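Local coordinates for 2OG-Fe dioxygenase family protein (Methylibium petroleiphilum, PDB 3PL0) that probably acts as a dioxygenase of the iron- and 2-oxoglutarate-dependent class, built on a double-stranded beta-helix (cupin) fold, at residues 88-101 with 244-254. Numbering follows the deposited sequence.
Sequences RAHWQPTTYNALHG and TYRSGGFQAPA
Pro253 lies over one face of the Trp91 indole, its CD 3.5 Å from the centroid of the five-membered ring and only 5° off the normal, a CH-pi contact. It belongs to the C-terminal tail, which leaves strand 237-246 of the double-stranded beta-helix. The carbonyl carbon of Ala252 continues this cover beyond the centre toward the rim, while Pro93 CD packs on the opposite face, so the indole is sandwiched. Its rotation is fixed by a bond in the ring plane: Trp91 NE1 donates to Gly101 O at 2.6 Å. At the far edge, near the plane, Gln251 OE1 comes within 3.1 Å of Trp91 CE3, whereas NE2 of the same amide bonds to Gly169 O. With an alanine at Trp91, a gap would probably open between Pro253 and Pro93, and Gly101 O would lose its indole donor.

Three residues before the indole, the Arg88 guanidinium lies flat on Phe250, planes 12° apart. Arg88 CD rests over the ring toward its rim, and the bend at chi3 turns NE and the guanidinium back along Phe250 to its CB. Arg88 NH2 reaches Gln251 O through a weak bond, 3.0 Å, and water 1 links that oxygen to Trp91 N. At the chain end, Ala254 N donates to Leu99 O, nearly straight at 167°. The tail is thus held mostly through faces of flat groups, with few polar links at the surface.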
ATOM      1  N   ARG A  88      -8.097 -15.665   2.438  1.00 40.80           N
ATOM      2  CA  ARG A  88      -7.816 -16.244   1.140  1.00 42.13           C
ATOM      3  C   ARG A  88      -6.379 -16.001   0.752  1.00 44.26           C
ATOM      4  O   ARG A  88      -5.703 -15.166   1.341  1.00 42.17           O
ATOM      5  CB  ARG A  88      -8.771 -15.692   0.065  1.00 43.46           C
ATOM      6  CG  ARG A  88      -8.698 -14.178  -0.142  1.00 41.53           C
ATOM      7  CD  ARG A  88      -9.554 -13.699  -1.284  1.00 40.46           C
ATOM      8  NE  ARG A  88      -9.034 -14.087  -2.607  1.00 40.83           N
ATOM      9  CZ  ARG A  88      -7.956 -13.564  -3.211  1.00 50.41           C
ATOM     10  NH1 ARG A  88      -7.228 -12.600  -2.626  1.00 43.71           N
ATOM     11  NH2 ARG A  88      -7.594 -14.003  -4.439  1.00 51.76           N
ATOM     12  N   ALA A  89      -5.924 -16.732  -0.257  1.00 43.61           N
ATOM     13  CA  ALA A  89      -4.563 -16.632  -0.718  1.00 43.04           C
ATOM     14  C   ALA A  89      -4.345 -15.426  -1.618  1.00 42.89           C
ATOM     15  O   ALA A  89      -5.279 -14.906  -2.242  1.00 42.17           O
ATOM     16  CB  ALA A  89      -4.181 -17.902  -1.455  1.00 43.45           C
ATOM     17  N   HIS A  90      -3.089 -15.010  -1.706  1.00 39.63           N
ATOM     18  CA  HIS A  90      -2.713 -13.912  -2.531  1.00 39.59           C
ATOM     19  C   HIS A  90      -2.044 -14.511  -3.774  1.00 40.88           C
ATOM     20  O   HIS A  90      -1.142 -15.318  -3.623  1.00 41.60           O
ATOM     21  CB  HIS A  90      -1.776 -12.961  -1.770  1.00 33.28           C
ATOM     22  CG  HIS A  90      -1.255 -11.858  -2.631  1.00 34.68           C
ATOM     23  ND1 HIS A  90      -2.061 -10.853  -3.122  1.00 40.52           N
ATOM     24  CD2 HIS A  90      -0.032 -11.650  -3.163  1.00 35.95           C
ATOM     25  CE1 HIS A  90      -1.350 -10.062  -3.903  1.00 35.47           C
ATOM     26  NE2 HIS A  90      -0.110 -10.516  -3.937  1.00 41.43           N
ATOM     27  N   TRP A  91      -2.492 -14.129  -4.978  1.00 40.36           N
ATOM     28  CA  TRP A  91      -1.968 -14.661  -6.228  1.00 39.39           C
ATOM     29  C   TRP A  91      -0.766 -13.865  -6.734  1.00 38.10           C
ATOM     30  O   TRP A  91      -0.796 -12.651  -6.754  1.00 39.23           O
ATOM     31  CB  TRP A  91      -3.082 -14.672  -7.323  1.00 42.26           C
ATOM     32  CG  TRP A  91      -2.837 -15.615  -8.509  1.00 40.43           C
ATOM     33  CD1 TRP A  91      -2.203 -16.812  -8.467  1.00 51.16           C
ATOM     34  CD2 TRP A  91      -3.233 -15.425  -9.890  1.00 41.45           C
ATOM     35  NE1 TRP A  91      -2.154 -17.372  -9.716  1.00 43.23           N
ATOM     36  CE2 TRP A  91      -2.778 -16.542 -10.611  1.00 46.21           C
ATOM     37  CE3 TRP A  91      -3.899 -14.397 -10.586  1.00 43.58           C
ATOM     38  CZ2 TRP A  91      -3.004 -16.700 -12.014  1.00 37.93           C
ATOM     39  CZ3 TRP A  91      -4.134 -14.550 -11.972  1.00 41.55           C
ATOM     40  CH2 TRP A  91      -3.678 -15.701 -12.665  1.00 41.75           C
ATOM     41  N   GLN A  92       0.267 -14.567  -7.179  1.00 37.60           N
ATOM     42  CA  GLN A  92       1.513 -13.960  -7.665  1.00 42.40           C
ATOM     43  C   GLN A  92       1.950 -14.684  -8.974  1.00 43.71           C
ATOM     44  O   GLN A  92       2.993 -15.386  -9.003  1.00 42.60           O
ATOM     45  CB  GLN A  92       2.626 -14.086  -6.595  1.00 41.23           C
ATOM     46  CG  GLN A  92       2.585 -13.039  -5.497  1.00 53.88           C
ATOM     47  CD  GLN A  92       3.368 -13.424  -4.216  1.00 49.07           C
ATOM     48  OE1 GLN A  92       2.999 -13.011  -3.114  1.00 53.12           O
ATOM     49  NE2 GLN A  92       4.405 -14.239  -4.361  1.00 51.02           N
ATOM     50  N   PRO A  93       1.157 -14.527 -10.056  1.00 41.87           N
ATOM     51  CA  PRO A  93       1.547 -15.108 -11.342  1.00 41.78           C
ATOM     52  C   PRO A  93       2.769 -14.358 -11.835  1.00 43.31           C
ATOM     53  O   PRO A  93       2.995 -13.226 -11.375  1.00 44.37           O
ATOM     54  CB  PRO A  93       0.359 -14.803 -12.215  1.00 44.11           C
ATOM     55  CG  PRO A  93      -0.280 -13.536 -11.571  1.00 45.20           C
ATOM     56  CD  PRO A  93      -0.112 -13.780 -10.122  1.00 40.80           C
ATOM     57  N   THR A  94       3.565 -14.932 -12.733  1.00 41.56           N
ATOM     58  CA  THR A  94       4.749 -14.208 -13.215  1.00 40.70           C
ATOM     59  C   THR A  94       4.340 -13.085 -14.153  1.00 43.61           C
ATOM     60  O   THR A  94       5.178 -12.227 -14.467  1.00 43.58           O
ATOM     61  CB  THR A  94       5.796 -15.094 -13.983  1.00 42.18           C
ATOM     62  OG1 THR A  94       5.241 -15.570 -15.224  1.00 44.79           O
ATOM     63  CG2 THR A  94       6.288 -16.277 -13.140  1.00 40.45           C
ATOM     64  N   THR A  95       3.082 -13.082 -14.631  1.00 39.34           N
ATOM     65  CA  THR A  95       2.649 -12.001 -15.483  1.00 36.68           C
ATOM     66  C   THR A  95       1.201 -11.769 -15.225  1.00 36.68           C
ATOM     67  O   THR A  95       0.432 -12.721 -14.976  1.00 34.88           O
ATOM     68  CB  THR A  95       2.907 -12.341 -16.991  1.00 41.94           C
ATOM     69  OG1 THR A  95       2.346 -11.330 -17.852  1.00 44.28           O
ATOM     70  CG2 THR A  95       2.317 -13.723 -17.367  1.00 36.68           C
ATOM     71  N   TYR A  96       0.786 -10.509 -15.334  1.00 35.17           N
ATOM     72  CA  TYR A  96      -0.636 -10.194 -15.284  1.00 38.06           C
ATOM     73  C   TYR A  96      -1.400 -10.599 -16.541  1.00 36.49           C
ATOM     74  O   TYR A  96      -2.598 -10.450 -16.609  1.00 38.32           O
ATOM     75  CB  TYR A  96      -0.845  -8.727 -14.905  1.00 41.02           C
ATOM     76  CG  TYR A  96      -0.262  -8.479 -13.545  1.00 42.24           C
ATOM     77  CD1 TYR A  96      -0.738  -9.180 -12.429  1.00 49.00           C
ATOM     78  CD2 TYR A  96       0.797  -7.590 -13.370  1.00 45.39           C
ATOM     79  CE1 TYR A  96      -0.186  -8.971 -11.175  1.00 50.08           C
ATOM     80  CE2 TYR A  96       1.344  -7.382 -12.140  1.00 46.63           C
ATOM     81  CZ  TYR A  96       0.850  -8.074 -11.038  1.00 50.88           C
ATOM     82  OH  TYR A  96       1.401  -7.875  -9.790  1.00 56.93           O
ATOM     83  N   ASN A  97      -0.709 -11.168 -17.512  1.00 36.46           N
ATOM     84  CA  ASN A  97      -1.378 -11.861 -18.626  1.00 38.71           C
ATOM     85  C   ASN A  97      -1.819 -13.289 -18.297  1.00 38.24           C
ATOM     86  O   ASN A  97      -2.387 -13.964 -19.166  1.00 36.90           O
ATOM     87  CB  ASN A  97      -0.420 -11.931 -19.826  1.00 41.42           C
ATOM     88  CG  ASN A  97      -0.165 -10.578 -20.435  1.00 44.19           C
ATOM     89  OD1 ASN A  97      -1.024  -9.720 -20.392  1.00 44.11           O
ATOM     90  ND2 ASN A  97       1.026 -10.381 -20.980  1.00 46.69           N
ATOM     91  N   ALA A  98      -1.489 -13.761 -17.088  1.00 32.22           N
ATOM     92  CA  ALA A  98      -1.766 -15.122 -16.680  1.00 33.90           C
ATOM     93  C   ALA A  98      -3.262 -15.322 -16.485  1.00 33.43           C
ATOM     94  O   ALA A  98      -3.963 -14.449 -15.987  1.00 34.56           O
ATOM     95  CB  ALA A  98      -0.984 -15.491 -15.396  1.00 35.41           C
ATOM     96  N   LEU A  99      -3.746 -16.459 -16.951  1.00 36.15           N
ATOM     97  CA  LEU A  99      -5.127 -16.876 -16.810  1.00 34.14           C
ATOM     98  C   LEU A  99      -5.228 -17.937 -15.726  1.00 37.94           C
ATOM     99  O   LEU A  99      -6.246 -18.035 -15.072  1.00 37.01           O
ATOM    100  CB  LEU A  99      -5.617 -17.487 -18.106  1.00 34.50           C
ATOM    101  CG  LEU A  99      -5.722 -16.537 -19.266  1.00 35.23           C
ATOM    102  CD1 LEU A  99      -6.280 -17.302 -20.427  1.00 30.79           C
ATOM    103  CD2 LEU A  99      -6.599 -15.334 -18.884  1.00 34.86           C
ATOM    104  N   HIS A 100      -4.159 -18.708 -15.526  1.00 36.93           N
ATOM    105  CA  HIS A 100      -4.198 -19.884 -14.662  1.00 39.54           C
ATOM    106  C   HIS A 100      -2.772 -20.199 -14.210  1.00 40.14           C
ATOM    107  O   HIS A 100      -1.805 -19.729 -14.807  1.00 34.64           O
ATOM    108  CB  HIS A 100      -4.801 -21.033 -15.476  1.00 40.93           C
ATOM    109  CG  HIS A 100      -4.877 -22.352 -14.772  1.00 44.17           C
ATOM    110  ND1 HIS A 100      -3.787 -23.181 -14.626  1.00 40.84           N
ATOM    111  CD2 HIS A 100      -5.934 -23.025 -14.256  1.00 52.36           C
ATOM    112  CE1 HIS A 100      -4.164 -24.296 -14.028  1.00 49.47           C
ATOM    113  NE2 HIS A 100      -5.461 -24.228 -13.792  1.00 45.78           N
ATOM    114  N   GLY A 101      -2.650 -20.968 -13.129  1.00 43.30           N
ATOM    115  CA  GLY A 101      -1.334 -21.360 -12.631  1.00 44.55           C
ATOM    116  C   GLY A 101      -0.744 -20.245 -11.786  1.00 43.71           C
ATOM    117  O   GLY A 101      -1.489 -19.457 -11.210  1.00 46.13           O
ATOM    118  N   THR A 244      -4.948  -2.663  -2.037  1.00 22.06           N
ATOM    119  CA  THR A 244      -5.203  -2.737  -3.435  1.00 22.19           C
ATOM    120  C   THR A 244      -6.706  -2.792  -3.670  1.00 27.06           C
ATOM    121  O   THR A 244      -7.452  -3.444  -2.922  1.00 24.82           O
ATOM    122  CB  THR A 244      -4.517  -3.942  -4.090  1.00 25.49           C
ATOM    123  OG1 THR A 244      -5.060  -5.144  -3.560  1.00 27.56           O
ATOM    124  CG2 THR A 244      -3.027  -3.901  -3.862  1.00 26.21           C
ATOM    125  N   TYR A 245      -7.138  -2.114  -4.721  1.00 27.18           N
ATOM    126  CA  TYR A 245      -8.529  -2.097  -5.112  1.00 27.10           C
ATOM    127  C   TYR A 245      -8.655  -2.632  -6.534  1.00 29.11           C
ATOM    128  O   TYR A 245      -7.964  -2.159  -7.468  1.00 27.71           O
ATOM    129  CB  TYR A 245      -9.074  -0.660  -5.050  1.00 28.81           C
ATOM    130  CG  TYR A 245      -9.171  -0.097  -3.650  1.00 25.09           C
ATOM    131  CD1 TYR A 245      -8.014   0.199  -2.922  1.00 27.31           C
ATOM    132  CD2 TYR A 245     -10.408   0.139  -3.059  1.00 24.84           C
ATOM    133  CE1 TYR A 245      -8.090   0.695  -1.638  1.00 27.81           C
ATOM    134  CE2 TYR A 245     -10.507   0.649  -1.783  1.00 27.27           C
ATOM    135  CZ  TYR A 245      -9.339   0.910  -1.060  1.00 26.70           C
ATOM    136  OH  TYR A 245      -9.450   1.416   0.207  1.00 30.36           O
ATOM    137  N   ARG A 246      -9.570  -3.583  -6.713  1.00 28.27           N
ATOM    138  CA  ARG A 246      -9.756  -4.214  -8.013  1.00 27.20           C
ATOM    139  C   ARG A 246     -11.240  -4.410  -8.328  1.00 30.35           C
ATOM    140  O   ARG A 246     -12.008  -4.842  -7.458  1.00 27.27           O
ATOM    141  CB  ARG A 246      -9.020  -5.546  -8.027  1.00 29.35           C
ATOM    142  CG  ARG A 246      -8.943  -6.217  -9.436  1.00 30.09           C
ATOM    143  CD  ARG A 246      -7.927  -7.350  -9.448  1.00 34.81           C
ATOM    144  NE  ARG A 246      -7.689  -7.808 -10.811  1.00 36.12           N
ATOM    145  CZ  ARG A 246      -8.474  -8.669 -11.455  1.00 44.48           C
ATOM    146  NH1 ARG A 246      -9.545  -9.174 -10.867  1.00 45.21           N
ATOM    147  NH2 ARG A 246      -8.201  -9.015 -12.696  1.00 46.90           N
ATOM    148  N   SER A 247     -11.622  -4.065  -9.564  1.00 29.94           N
ATOM    149  CA  SER A 247     -12.952  -4.308 -10.113  1.00 31.44           C
ATOM    150  C   SER A 247     -13.091  -5.751 -10.547  1.00 32.31           C
ATOM    151  O   SER A 247     -12.117  -6.337 -10.968  1.00 31.25           O
ATOM    152  CB  SER A 247     -13.139  -3.449 -11.362  1.00 31.76           C
ATOM    153  OG  SER A 247     -14.456  -3.591 -11.861  1.00 35.51           O
ATOM    154  N   GLY A 248     -14.301  -6.310 -10.466  1.00 35.21           N
ATOM    155  CA  GLY A 248     -14.621  -7.636 -11.024  1.00 37.42           C
ATOM    156  C   GLY A 248     -14.405  -8.769 -10.026  1.00 38.72           C
ATOM    157  O   GLY A 248     -15.285  -9.609  -9.786  1.00 40.35           O
ATOM    158  N   GLY A 249     -13.237  -8.790  -9.416  1.00 36.83           N
ATOM    159  CA  GLY A 249     -12.970  -9.732  -8.343  1.00 34.80           C
ATOM    160  C   GLY A 249     -11.552  -9.531  -7.848  1.00 35.25           C
ATOM    161  O   GLY A 249     -10.796  -8.697  -8.378  1.00 33.08           O
ATOM    162  N   PHE A 250     -11.169 -10.331  -6.876  1.00 34.00           N
ATOM    163  CA  PHE A 250      -9.747 -10.401  -6.485  1.00 36.33           C
ATOM    164  C   PHE A 250      -8.936 -11.005  -7.622  1.00 40.36           C
ATOM    165  O   PHE A 250      -9.453 -11.840  -8.368  1.00 41.27           O
ATOM    166  CB  PHE A 250      -9.582 -11.262  -5.248  1.00 33.76           C
ATOM    167  CG  PHE A 250     -10.273 -10.735  -4.074  1.00 38.78           C
ATOM    168  CD1 PHE A 250      -9.774  -9.617  -3.413  1.00 36.74           C
ATOM    169  CD2 PHE A 250     -11.437 -11.309  -3.626  1.00 40.08           C
ATOM    170  CE1 PHE A 250     -10.418  -9.113  -2.312  1.00 34.45           C
ATOM    171  CE2 PHE A 250     -12.071 -10.808  -2.519  1.00 38.04           C
ATOM    172  CZ  PHE A 250     -11.565  -9.688  -1.866  1.00 39.01           C
ATOM    173  N   GLN A 251      -7.674 -10.584  -7.765  1.00 40.93           N
ATOM    174  CA  GLN A 251      -6.747 -11.273  -8.659  1.00 42.42           C
ATOM    175  C   GLN A 251      -6.730 -12.722  -8.203  1.00 42.56           C
ATOM    176  O   GLN A 251      -6.536 -13.011  -7.012  1.00 42.76           O
ATOM    177  CB  GLN A 251      -5.311 -10.690  -8.578  1.00 44.00           C
ATOM    178  CG  GLN A 251      -4.918  -9.680  -9.654  1.00 44.95           C
ATOM    179  CD  GLN A 251      -4.657 -10.287 -11.022  1.00 54.86           C
ATOM    180  OE1 GLN A 251      -4.739 -11.500 -11.189  1.00 65.29           O
ATOM    181  NE2 GLN A 251      -4.359  -9.433 -12.023  1.00 57.86           N
ATOM    182  N   ALA A 252      -6.970 -13.637  -9.137  1.00 41.98           N
ATOM    183  CA  ALA A 252      -6.980 -15.049  -8.811  1.00 41.52           C
ATOM    184  C   ALA A 252      -6.949 -15.887 -10.096  1.00 43.18           C
ATOM    185  O   ALA A 252      -7.456 -15.463 -11.147  1.00 42.84           O
ATOM    186  CB  ALA A 252      -8.212 -15.414  -7.943  1.00 43.75           C
ATOM    187  N   PRO A 253      -6.345 -17.077 -10.013  1.00 46.47           N
ATOM    188  CA  PRO A 253      -6.423 -18.022 -11.139  1.00 50.29           C
ATOM    189  C   PRO A 253      -7.875 -18.387 -11.411  1.00 53.17           C
ATOM    190  O   PRO A 253      -8.697 -18.391 -10.485  1.00 49.90           O
ATOM    191  CB  PRO A 253      -5.651 -19.242 -10.640  1.00 49.76           C
ATOM    192  CG  PRO A 253      -5.816 -19.189  -9.164  1.00 50.89           C
ATOM    193  CD  PRO A 253      -5.841 -17.725  -8.789  1.00 44.17           C
ATOM    194  N   ALA A 254      -8.167 -18.613 -12.692  1.00 57.79           N
ATOM    195  CA  ALA A 254      -9.492 -19.017 -13.163  1.00 61.78           C
ATOM    196  C   ALA A 254      -9.796 -20.428 -12.665  1.00 63.74           C
ATOM    197  O   ALA A 254      -8.948 -21.333 -12.704  1.00 61.78           O
ATOM    198  CB  ALA A 254      -9.572 -18.951 -14.709  1.00 59.99           C
ATOM    199  OXT ALA A 254     -10.905 -20.662 -12.181  1.00 66.74           O
TER
HETATM  200  O   HOH W   1      -4.639 -11.874  -5.445  1.00 42.64           O
HETATM  201  O   HOH W   2      -7.158 -15.002 -14.153  1.00 58.27           O